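MazG-related protein (Thermotoga maritima, PDB 2YXH) is an all-helical, magnesium-binding MazG-family protein that may hydrolyse nucleoside triphosphates to monophosphates and pyrophosphate. Local coordinates at the interface of chains A and B. Residues are numbered along the deposited sequence; one frame, centred on the assembly and turned at random. Chains: chain A/B, MazG-related protein.

The interface of chains A and B. Residues chain A 84, 87-88, 91, 94-95; chain B 4, 8, 11-12, 16, 59.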
# COMPACT_ATOMS: atom_id res chain seq x y z
N VAL A 84 -10.71 -1.94 -8.37
CA VAL A 84 -11.76 -2.80 -8.07
C VAL A 84 -12.60 -3.26 -9.32
O VAL A 84 -13.05 -4.41 -9.40
CB VAL A 84 -12.68 -2.14 -7.07
CG1 VAL A 84 -13.95 -2.80 -7.08
CG2 VAL A 84 -12.03 -2.33 -5.67
N ILE A 87 -10.07 -5.90 -11.20
CA ILE A 87 -10.12 -7.17 -10.49
C ILE A 87 -11.41 -7.92 -10.66
O ILE A 87 -11.38 -9.10 -10.94
CB ILE A 87 -9.85 -6.93 -8.92
CG1 ILE A 87 -8.44 -6.39 -8.72
CG2 ILE A 87 -9.90 -8.24 -8.12
CD1 ILE A 87 -7.33 -7.10 -9.76
N SER A 88 -12.55 -7.23 -10.44
CA SER A 88 -13.87 -7.87 -10.43
C SER A 88 -14.17 -8.38 -11.78
O SER A 88 -14.76 -9.44 -11.99
CB SER A 88 -15.01 -6.91 -9.99
OG SER A 88 -14.58 -6.13 -8.88
N LYS A 91 -11.46 -11.47 -12.36
CA LYS A 91 -11.47 -12.63 -11.49
C LYS A 91 -12.87 -12.75 -11.07
O LYS A 91 -13.16 -12.53 -9.94
CB LYS A 91 -10.54 -12.41 -10.29
CG LYS A 91 -9.04 -12.25 -10.68
CD LYS A 91 -8.19 -11.97 -9.42
CE LYS A 91 -7.08 -13.02 -9.16
NZ LYS A 91 -6.79 -13.21 -7.66
N LEU A 94 -14.52 -14.54 -7.79
CA LEU A 94 -14.48 -13.96 -6.45
C LEU A 94 -15.89 -13.75 -5.92
O LEU A 94 -16.14 -13.63 -4.71
CB LEU A 94 -13.71 -12.62 -6.46
CG LEU A 94 -12.23 -12.70 -6.84
CD1 LEU A 94 -11.58 -11.33 -6.75
CD2 LEU A 94 -11.59 -13.66 -5.85
N PHE A 95 -16.83 -13.71 -6.84
CA PHE A 95 -18.23 -13.40 -6.48
C PHE A 95 -19.13 -14.58 -6.73
O PHE A 95 -20.33 -14.40 -6.85
CB PHE A 95 -18.67 -12.19 -7.29
CG PHE A 95 -17.80 -11.00 -7.07
CD1 PHE A 95 -18.01 -10.16 -5.95
CD2 PHE A 95 -16.71 -10.74 -7.90
CE1 PHE A 95 -17.20 -9.07 -5.69
CE2 PHE A 95 -15.89 -9.65 -7.64
CZ PHE A 95 -16.14 -8.81 -6.53
N ARG B 4 -14.47 -1.71 -0.18
CA ARG B 4 -14.79 -2.70 -1.18
C ARG B 4 -13.50 -3.37 -1.64
O ARG B 4 -13.54 -4.49 -2.13
CB ARG B 4 -15.60 -2.14 -2.38
CG ARG B 4 -16.44 -3.27 -3.07
CD ARG B 4 -17.04 -3.00 -4.49
NE ARG B 4 -17.09 -4.29 -5.24
CZ ARG B 4 -17.25 -4.46 -6.58
NH1 ARG B 4 -17.42 -3.40 -7.41
NH2 ARG B 4 -17.23 -5.68 -7.12
N ILE B 8 -12.90 -7.38 -1.39
CA ILE B 8 -12.25 -8.02 -2.54
C ILE B 8 -11.10 -8.91 -2.08
O ILE B 8 -11.09 -10.10 -2.38
CB ILE B 8 -11.79 -6.97 -3.59
CG1 ILE B 8 -13.01 -6.27 -4.22
CG2 ILE B 8 -10.92 -7.55 -4.67
CD1 ILE B 8 -13.63 -6.97 -5.43
N ARG B 11 -12.19 -11.76 -0.27
CA ARG B 11 -12.80 -12.80 -1.16
C ARG B 11 -11.70 -13.62 -1.81
O ARG B 11 -11.87 -14.78 -2.07
CB ARG B 11 -13.63 -12.15 -2.29
CG ARG B 11 -15.03 -11.64 -1.76
CD ARG B 11 -15.79 -11.03 -2.91
NE ARG B 11 -16.97 -10.29 -2.45
CZ ARG B 11 -18.11 -10.91 -2.14
NH1 ARG B 11 -18.24 -12.25 -2.26
NH2 ARG B 11 -19.12 -10.17 -1.72
N SER B 12 -10.60 -12.97 -2.11
CA SER B 12 -9.48 -13.73 -2.77
C SER B 12 -8.92 -14.76 -1.75
O SER B 12 -8.70 -15.90 -2.08
CB SER B 12 -8.39 -12.78 -3.15
OG SER B 12 -8.83 -11.80 -4.05
N CYS B 16 -9.92 -17.64 -4.20
CA CYS B 16 -9.05 -17.55 -5.34
C CYS B 16 -7.94 -18.59 -5.35
O CYS B 16 -6.99 -18.54 -4.51
CB CYS B 16 -8.46 -16.15 -5.49
SG CYS B 16 -7.42 -16.19 -6.95
N TYR B 59 -3.79 -2.07 -4.19
CA TYR B 59 -4.21 -3.47 -4.15
C TYR B 59 -3.04 -4.45 -3.92
O TYR B 59 -3.07 -5.31 -3.04
CB TYR B 59 -4.87 -3.74 -5.47
CG TYR B 59 -5.11 -5.16 -5.85
CD1 TYR B 59 -5.93 -5.99 -5.09
CD2 TYR B 59 -4.66 -5.62 -7.02
CE1 TYR B 59 -6.25 -7.27 -5.49
CE2 TYR B 59 -4.94 -6.92 -7.40
CZ TYR B 59 -5.76 -7.72 -6.62
OH TYR B 59 -6.01 -9.02 -7.04
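Helix 76-90 of chain A and the short 3-10 helix 92-95 that follows it pack against helix 3-15 and helix 47-72 of chain B, part of a two-fold symmetric helical interface whose biological role the structure alone does not establish; a twin contact has the chains exchanged. The contact is mainly apolar: among these residues no nitrogen or oxygen of one side lies within bonding distance of one on the other. A:Ile87 and B:Tyr59 meet tip to tip: A:Ile87 CG1 lies over one face of the phenol ring, 3.9 Å from its centroid and displaced toward the rim, while CD1 comes to 3.4 Å from B:Tyr59 CE2. The tyrosine reaches this position with CG anti to its backbone N (chi1 166°). On its other branch, A:Ile87 CG2 touches B:Ile8 CG2 at 3.7 Å. B:Ile8 also directs CD1 at the ring tip of A:Phe95, 3.3 Å from CZ. The A:Phe95 side chain runs at about a right angle to those of two arginines. B:Arg4 presents the edge of its guanidinium to A:Phe95 CE1 and one face to A:Val84 CG1. B:Arg11, extended from CG to NE, turns one guanidinium face to A:Phe95 CD1, which sits above that plane toward the rim, ring and guanidinium planes 38° apart; its CD is 3.7 Å from CE1. An alanine in place of B:Arg11 would remove these guanidinium and methylene contacts and would probably loosen the packing of A:Phe95. Farther along, A:Leu94 CD2 rests 3.7 Å from B:Ser12 CA, and B:Ser12 OG hydrogen-bonds within its own helix to B:Ile8 O at 3.3 Å, from above the carbonyl plane.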